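Local coordinates for small COPII coat GTPase SAR1 (Encephalitozoon cuniculi, PDB 6VS4), which belongs to the ADP-ribosylation factor family of small P-loop GTPases and is the small GTPase of the COPII coat, at residues G46-K52 with V87-G91; I110-V116 with V141-K147. One frame throughout, in Å; residues are numbered along the deposited sequence.

Contact 1 of 2, residues G46-K52 with V87-G91; sequences GIDNAGK and VIDLG. With GDP (guanosine-5'-diphosphate), chain D.
G46 and I47, at the weakly paired end of strand 40-47, run parallel to the strand of V87, and L90 N donates to G46 O at 2.8 Å. I47 to A50 forms a type II turn, N49 taking positive phi, and K52 opens a helix behind the N-cap G51. Glycine is required at 46 and 51, where phi values of 146° and 114° would jam a side chain against the preceding carbonyl. This strand-loop-helix is consistent with the P-loop of small GTPases: backbone amides cradle the GDP beta-phosphate, N49 N to O1B at 2.7 Å and K52 N to O3B at 3.0 Å. K52, long enough to span the loop, brings NZ 2.3 Å from GDP O3B and makes a very short salt bridge, NZ to D89 OD1 at 2.4 Å. The D89 side chain lies about 4 Å from magnesium. Apolar packing sets K52 CB 3.7 Å from V87 CG1. One water bridges D48 OD1 and L90 O; D48 also salt-bridges R121.

Contact 2 of 2, residues I110-V116 with V141-K147; sequences IVFIVDV and VVVLMNK. With GDP (guanosine-5'-diphosphate), chain D.
Beta-branched valines and isoleucines, suited to extended backbone, fill most of the centre of this parallel pair in the P-loop GTPase sheet, a beta-alpha-beta unit connected by helix 122-135. On one face V111 CG1 meets L144 CD1 and V111 CG2 meets V142 CG1, both at 3.7 Å. On the other, I110, F112 and V114 lie beside V141, V143 and M145; F112 stacks edge-to-face on Y129. Register pairs I110 with V141 through D115 with N146, the axes 4.7 Å apart at -21°. The backbone ladder alternates from V142 N-I110 O (3.0 Å) to V116 N-N146 O (3.1 Å) through F112 N-V142 O, L144 N-F112 O, V114 N-L144 O and N146 N-V114 O (2.7 to 2.9 Å). N146 and K147 begin an N-K-x-D motif, as in other GTPases: N146 OD1 accepts from I193 N, and N146 ND2 lies 2.9 Å from GDP N7. D115 OD1 accepts from H117 N. K147 NZ, also bonded to N49 O, reaches D115 OD2 at 3.0 Å and GDP O4' at 3.2 Å.

Contact 1 closes before contact 2 opens along the chain, and their centres lie 10 Å apart in one mixed sheet. Strand 40-47 stands between 83-90 and 109-115, and 141-146 follows on the far side of 109-115, so the two contacts occupy adjoining parts of a single sheet; the C-terminal ends of its parallel strands 40-47, 109-115 and 141-146 face GDP. They meet directly: the loop carbonyls of N49 and A50 probably accept hydrogen bonds from K147 NZ and N146 ND2, and I113 packs against A50. The nucleotide is thus shared, its phosphate end held by contact 1 and its ribose and base approached by contact 2, while T53, T54 and D149 add further hydrogen bonds.

Contact 1 of 2, residues G46-K52 with V87-G91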
loop_
_atom_site.group_PDB
_atom_site.type_symbol
_atom_site.label_atom_id
_atom_site.label_comp_id
_atom_site.label_asym_id
_atom_site.label_seq_id
_atom_site.Cartn_x
_atom_site.Cartn_y
_atom_site.Cartn_z
ATOM N N GLY A 46 15.144 -34.830 1.005
ATOM C CA GLY A 46 15.809 -34.556 -0.255
ATOM C C GLY A 46 17.307 -34.467 -0.066
ATOM O O GLY A 46 17.777 -34.358 1.068
ATOM N N ILE A 47 18.080 -34.515 -1.151
ATOM C CA ILE A 47 19.521 -34.352 -1.011
ATOM C C ILE A 47 19.801 -32.875 -0.760
ATOM O O ILE A 47 18.916 -32.029 -0.934
ATOM C CB ILE A 47 20.288 -34.893 -2.239
ATOM C CG1 ILE A 47 20.074 -33.991 -3.453
ATOM C CG2 ILE A 47 19.897 -36.343 -2.533
ATOM C CD1 ILE A 47 20.723 -34.491 -4.708
ATOM N N ASP A 48 21.021 -32.556 -0.331
ATOM C CA ASP A 48 21.365 -31.177 -0.009
ATOM C C ASP A 48 21.303 -30.288 -1.250
ATOM O O ASP A 48 21.481 -30.748 -2.383
ATOM C CB ASP A 48 22.768 -31.110 0.592
ATOM C CG ASP A 48 23.806 -31.709 -0.323
ATOM O OD1 ASP A 48 23.798 -32.948 -0.482
ATOM O OD2 ASP A 48 24.603 -30.943 -0.909
ATOM N N ASN A 49 21.052 -28.994 -1.018
ATOM C CA ASN A 49 20.936 -27.943 -2.030
ATOM C C ASN A 49 19.624 -28.018 -2.808
ATOM O O ASN A 49 19.468 -27.315 -3.816
ATOM C CB ASN A 49 22.131 -27.960 -2.998
ATOM C CG ASN A 49 22.423 -26.600 -3.613
ATOM O OD1 ASN A 49 22.748 -25.644 -2.907
ATOM N ND2 ASN A 49 22.357 -26.521 -4.940
ATOM N N ALA A 50 18.672 -28.849 -2.375
ATOM C CA ALA A 50 17.398 -28.961 -3.081
ATOM C C ALA A 50 16.445 -27.805 -2.779
ATOM O O ALA A 50 15.560 -27.518 -3.595
ATOM C CB ALA A 50 16.721 -30.290 -2.738
ATOM N N GLY A 51 16.613 -27.134 -1.649
ATOM C CA GLY A 51 15.754 -26.045 -1.251
ATOM C C GLY A 51 14.914 -26.303 -0.011
ATOM O O GLY A 51 13.897 -25.622 0.171
ATOM N N LYS A 52 15.312 -27.251 0.841
ATOM C CA LYS A 52 14.517 -27.610 2.011
ATOM C C LYS A 52 14.518 -26.492 3.042
ATOM O O LYS A 52 13.458 -26.064 3.509
ATOM C CB LYS A 52 15.059 -28.894 2.641
ATOM C CG LYS A 52 14.844 -30.153 1.827
ATOM C CD LYS A 52 15.535 -31.326 2.500
ATOM C CE LYS A 52 16.860 -31.615 1.825
ATOM N NZ LYS A 52 17.847 -30.510 1.904
ATOM N N VAL A 87 13.558 -31.491 9.153
ATOM C CA VAL A 87 14.276 -31.387 7.886
ATOM C C VAL A 87 15.480 -32.318 7.929
ATOM O O VAL A 87 16.232 -32.318 8.910
ATOM C CB VAL A 87 14.713 -29.940 7.619
ATOM C CG1 VAL A 87 15.217 -29.798 6.194
ATOM C CG2 VAL A 87 13.572 -28.980 7.901
ATOM N N ILE A 88 15.673 -33.109 6.873
ATOM C CA ILE A 88 16.796 -34.042 6.799
ATOM C C ILE A 88 17.450 -33.945 5.429
ATOM O O ILE A 88 16.797 -34.191 4.405
ATOM C CB ILE A 88 16.370 -35.494 7.067
ATOM C CG1 ILE A 88 15.629 -35.611 8.398
ATOM C CG2 ILE A 88 17.590 -36.390 7.072
ATOM C CD1 ILE A 88 15.099 -37.000 8.666
ATOM N N ASP A 89 18.745 -33.637 5.412
ATOM C CA ASP A 89 19.533 -33.687 4.186
ATOM C C ASP A 89 19.898 -35.149 3.948
ATOM O O ASP A 89 20.721 -35.715 4.672
ATOM C CB ASP A 89 20.782 -32.815 4.303
ATOM C CG ASP A 89 20.474 -31.327 4.197
ATOM O OD1 ASP A 89 19.419 -30.968 3.642
ATOM O OD2 ASP A 89 21.294 -30.509 4.664
ATOM N N LEU A 90 19.287 -35.770 2.941
ATOM C CA LEU A 90 19.604 -37.163 2.681
ATOM C C LEU A 90 20.911 -37.284 1.896
ATOM O O LEU A 90 21.455 -36.305 1.376
ATOM C CB LEU A 90 18.454 -37.829 1.923
ATOM C CG LEU A 90 17.132 -37.907 2.697
ATOM C CD1 LEU A 90 16.135 -38.790 1.972
ATOM C CD2 LEU A 90 17.359 -38.416 4.118
ATOM N N GLY A 91 21.385 -38.516 1.762
ATOM C CA GLY A 91 22.592 -38.763 1.001
ATOM C C GLY A 91 22.404 -39.803 -0.079
ATOM O O GLY A 91 22.728 -39.569 -1.246
HETATM P PB GDP D . 18.998 -27.493 1.444
HETATM O O1B GDP D . 20.392 -28.146 1.462
HETATM O O2B GDP D . 18.562 -27.039 2.806
HETATM O O3B GDP D . 18.027 -28.464 0.767
HETATM O O3A GDP D . 19.078 -26.247 0.462
HETATM P PA GDP D . 18.780 -24.697 0.620
HETATM O O1A GDP D . 19.919 -24.110 1.438
HETATM O O2A GDP D . 17.414 -24.456 1.126
HETATM O "O5'" GDP D . 18.949 -24.114 -0.857
HETATM C "C5'" GDP D . 20.191 -24.119 -1.592
HETATM C "C4'" GDP D . 20.190 -22.979 -2.580
HETATM O "O4'" GDP D . 19.133 -23.180 -3.546
HETATM C "C3'" GDP D . 19.980 -21.584 -1.979
HETATM O "O3'" GDP D . 20.934 -20.652 -2.473
HETATM C "C2'" GDP D . 18.557 -21.221 -2.416
HETATM O "O2'" GDP D . 18.419 -19.818 -2.601
HETATM C "C1'" GDP D . 18.476 -21.947 -3.754
HETATM N N9 GDP D . 17.106 -22.217 -4.217
HETATM C C8 GDP D . 16.084 -22.819 -3.530
HETATM N N7 GDP D . 14.972 -22.897 -4.224
HETATM C C5 GDP D . 15.281 -22.303 -5.437
HETATM C C6 GDP D . 14.477 -22.042 -6.600
HETATM O O6 GDP D . 13.305 -22.360 -6.782
HETATM N N1 GDP D . 15.184 -21.383 -7.585
HETATM C C2 GDP D . 16.505 -21.031 -7.505
HETATM N N2 GDP D . 17.029 -20.408 -8.562
HETATM N N3 GDP D . 17.265 -21.273 -6.441
HETATM C C4 GDP D . 16.594 -21.889 -5.449
HETATM O O HOH W 1 23.287 -34.689 1.280
#

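Contact 2 of 2, residues I110-V116 with V141-K147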
loop_
_atom_site.group_PDB
_atom_site.type_symbol
_atom_site.label_atom_id
_atom_site.label_comp_id
_atom_site.label_asym_id
_atom_site.label_seq_id
_atom_site.Cartn_x
_atom_site.Cartn_y
_atom_site.Cartn_z
ATOM N N ILE A 110 5.198 -36.386 4.295
ATOM C CA ILE A 110 6.531 -36.140 3.772
ATOM C C ILE A 110 6.453 -35.103 2.663
ATOM O O ILE A 110 5.565 -35.157 1.805
ATOM C CB ILE A 110 7.185 -37.447 3.272
ATOM C CG1 ILE A 110 7.508 -38.344 4.468
ATOM C CG2 ILE A 110 8.426 -37.143 2.441
ATOM C CD1 ILE A 110 7.727 -39.782 4.124
ATOM N N VAL A 111 7.374 -34.146 2.702
ATOM C CA VAL A 111 7.625 -33.230 1.601
ATOM C C VAL A 111 9.003 -33.573 1.046
ATOM O O VAL A 111 10.025 -33.356 1.708
ATOM C CB VAL A 111 7.533 -31.767 2.055
ATOM C CG1 VAL A 111 7.812 -30.817 0.907
ATOM C CG2 VAL A 111 6.165 -31.509 2.631
ATOM N N PHE A 112 9.032 -34.129 -0.160
ATOM C CA PHE A 112 10.268 -34.521 -0.818
ATOM C C PHE A 112 10.575 -33.512 -1.920
ATOM O O PHE A 112 9.744 -33.292 -2.810
ATOM C CB PHE A 112 10.159 -35.933 -1.393
ATOM C CG PHE A 112 11.472 -36.500 -1.849
ATOM C CD1 PHE A 112 11.946 -36.250 -3.126
ATOM C CD2 PHE A 112 12.237 -37.282 -1.001
ATOM C CE1 PHE A 112 13.164 -36.777 -3.549
ATOM C CE2 PHE A 112 13.457 -37.808 -1.417
ATOM C CZ PHE A 112 13.918 -37.556 -2.692
ATOM N N ILE A 113 11.757 -32.899 -1.854
ATOM C CA ILE A 113 12.129 -31.790 -2.727
ATOM C C ILE A 113 13.270 -32.216 -3.642
ATOM O O ILE A 113 14.266 -32.788 -3.179
ATOM C CB ILE A 113 12.519 -30.552 -1.905
ATOM C CG1 ILE A 113 11.375 -30.188 -0.953
ATOM C CG2 ILE A 113 12.828 -29.396 -2.824
ATOM C CD1 ILE A 113 11.594 -28.896 -0.177
ATOM N N VAL A 114 13.142 -31.905 -4.935
ATOM C CA VAL A 114 14.141 -32.235 -5.945
ATOM C C VAL A 114 14.562 -30.963 -6.672
ATOM O O VAL A 114 13.716 -30.154 -7.066
ATOM C CB VAL A 114 13.603 -33.273 -6.954
ATOM C CG1 VAL A 114 14.633 -33.548 -8.065
ATOM C CG2 VAL A 114 13.206 -34.553 -6.253
ATOM N N ASP A 115 15.871 -30.804 -6.874
ATOM C CA ASP A 115 16.411 -29.746 -7.727
ATOM C C ASP A 115 16.417 -30.259 -9.168
ATOM O O ASP A 115 17.258 -31.083 -9.538
ATOM C CB ASP A 115 17.815 -29.358 -7.261
ATOM C CG ASP A 115 18.437 -28.225 -8.088
ATOM O OD1 ASP A 115 17.904 -27.873 -9.163
ATOM O OD2 ASP A 115 19.487 -27.693 -7.661
ATOM N N VAL A 116 15.494 -29.753 -9.989
ATOM C CA VAL A 116 15.369 -30.232 -11.360
ATOM C C VAL A 116 16.542 -29.792 -12.223
ATOM O O VAL A 116 16.760 -30.355 -13.301
ATOM C CB VAL A 116 14.042 -29.761 -11.987
ATOM C CG1 VAL A 116 12.872 -30.156 -11.109
ATOM C CG2 VAL A 116 14.058 -28.247 -12.210
ATOM N N VAL A 141 3.090 -38.695 0.414
ATOM C CA VAL A 141 4.326 -38.068 -0.038
ATOM C C VAL A 141 3.965 -37.041 -1.099
ATOM O O VAL A 141 3.410 -37.391 -2.147
ATOM C CB VAL A 141 5.327 -39.094 -0.604
ATOM C CG1 VAL A 141 6.577 -38.383 -1.113
ATOM C CG2 VAL A 141 5.691 -40.143 0.439
ATOM N N VAL A 142 4.279 -35.782 -0.835
ATOM C CA VAL A 142 4.173 -34.736 -1.840
ATOM C C VAL A 142 5.577 -34.427 -2.341
ATOM O O VAL A 142 6.517 -34.291 -1.547
ATOM C CB VAL A 142 3.450 -33.487 -1.292
ATOM C CG1 VAL A 142 4.249 -32.790 -0.211
ATOM C CG2 VAL A 142 3.149 -32.534 -2.421
ATOM N N VAL A 143 5.736 -34.392 -3.661
ATOM C CA VAL A 143 7.027 -34.165 -4.296
ATOM C C VAL A 143 7.033 -32.774 -4.915
ATOM O O VAL A 143 6.158 -32.434 -5.722
ATOM C CB VAL A 143 7.336 -35.238 -5.349
ATOM C CG1 VAL A 143 8.632 -34.905 -6.059
ATOM C CG2 VAL A 143 7.438 -36.584 -4.684
ATOM N N LEU A 144 8.018 -31.970 -4.533
ATOM C CA LEU A 144 8.221 -30.648 -5.105
ATOM C C LEU A 144 9.385 -30.722 -6.080
ATOM O O LEU A 144 10.537 -30.883 -5.673
ATOM C CB LEU A 144 8.475 -29.613 -4.011
ATOM C CG LEU A 144 7.364 -29.477 -2.952
ATOM C CD1 LEU A 144 7.673 -28.378 -1.933
ATOM C CD2 LEU A 144 6.037 -29.237 -3.621
ATOM N N MET A 145 9.083 -30.649 -7.368
ATOM C CA MET A 145 10.127 -30.441 -8.367
ATOM C C MET A 145 10.454 -28.952 -8.340
ATOM O O MET A 145 9.683 -28.121 -8.827
ATOM C CB MET A 145 9.669 -30.917 -9.742
ATOM C CG MET A 145 9.389 -32.419 -9.822
ATOM S SD MET A 145 10.872 -33.453 -9.833
ATOM C CE MET A 145 10.167 -35.091 -9.973
ATOM N N ASN A 146 11.579 -28.609 -7.727
ATOM C CA ASN A 146 11.918 -27.230 -7.407
ATOM C C ASN A 146 12.930 -26.676 -8.404
ATOM O O ASN A 146 13.574 -27.420 -9.148
ATOM C CB ASN A 146 12.471 -27.135 -5.980
ATOM C CG ASN A 146 12.584 -25.703 -5.486
ATOM O OD1 ASN A 146 11.766 -24.852 -5.826
ATOM N ND2 ASN A 146 13.606 -25.431 -4.679
ATOM N N LYS A 147 13.060 -25.345 -8.400
ATOM C CA LYS A 147 14.010 -24.602 -9.231
ATOM C C LYS A 147 13.672 -24.684 -10.720
ATOM O O LYS A 147 14.567 -24.629 -11.567
ATOM C CB LYS A 147 15.451 -25.065 -8.991
ATOM C CG LYS A 147 15.853 -25.088 -7.525
ATOM C CD LYS A 147 17.350 -24.962 -7.385
ATOM C CE LYS A 147 17.801 -25.189 -5.967
ATOM N NZ LYS A 147 19.278 -25.262 -5.918
HETATM P PB GDP D . 18.998 -27.493 1.444
HETATM O O1B GDP D . 20.392 -28.146 1.462
HETATM O O2B GDP D . 18.562 -27.039 2.806
HETATM O O3B GDP D . 18.027 -28.464 0.767
HETATM O O3A GDP D . 19.078 -26.247 0.462
HETATM P PA GDP D . 18.780 -24.697 0.620
HETATM O O1A GDP D . 19.919 -24.110 1.438
HETATM O O2A GDP D . 17.414 -24.456 1.126
HETATM O "O5'" GDP D . 18.949 -24.114 -0.857
HETATM C "C5'" GDP D . 20.191 -24.119 -1.592
HETATM C "C4'" GDP D . 20.190 -22.979 -2.580
HETATM O "O4'" GDP D . 19.133 -23.180 -3.546
HETATM C "C3'" GDP D . 19.980 -21.584 -1.979
HETATM O "O3'" GDP D . 20.934 -20.652 -2.473
HETATM C "C2'" GDP D . 18.557 -21.221 -2.416
HETATM O "O2'" GDP D . 18.419 -19.818 -2.601
HETATM C "C1'" GDP D . 18.476 -21.947 -3.754
HETATM N N9 GDP D . 17.106 -22.217 -4.217
HETATM C C8 GDP D . 16.084 -22.819 -3.530
HETATM N N7 GDP D . 14.972 -22.897 -4.224
HETATM C C5 GDP D . 15.281 -22.303 -5.437
HETATM C C6 GDP D . 14.477 -22.042 -6.600
HETATM O O6 GDP D . 13.305 -22.360 -6.782
HETATM N N1 GDP D . 15.184 -21.383 -7.585
HETATM C C2 GDP D . 16.505 -21.031 -7.505
HETATM N N2 GDP D . 17.029 -20.408 -8.562
HETATM N N3 GDP D . 17.265 -21.273 -6.441
HETATM C C4 GDP D . 16.594 -21.889 -5.449
#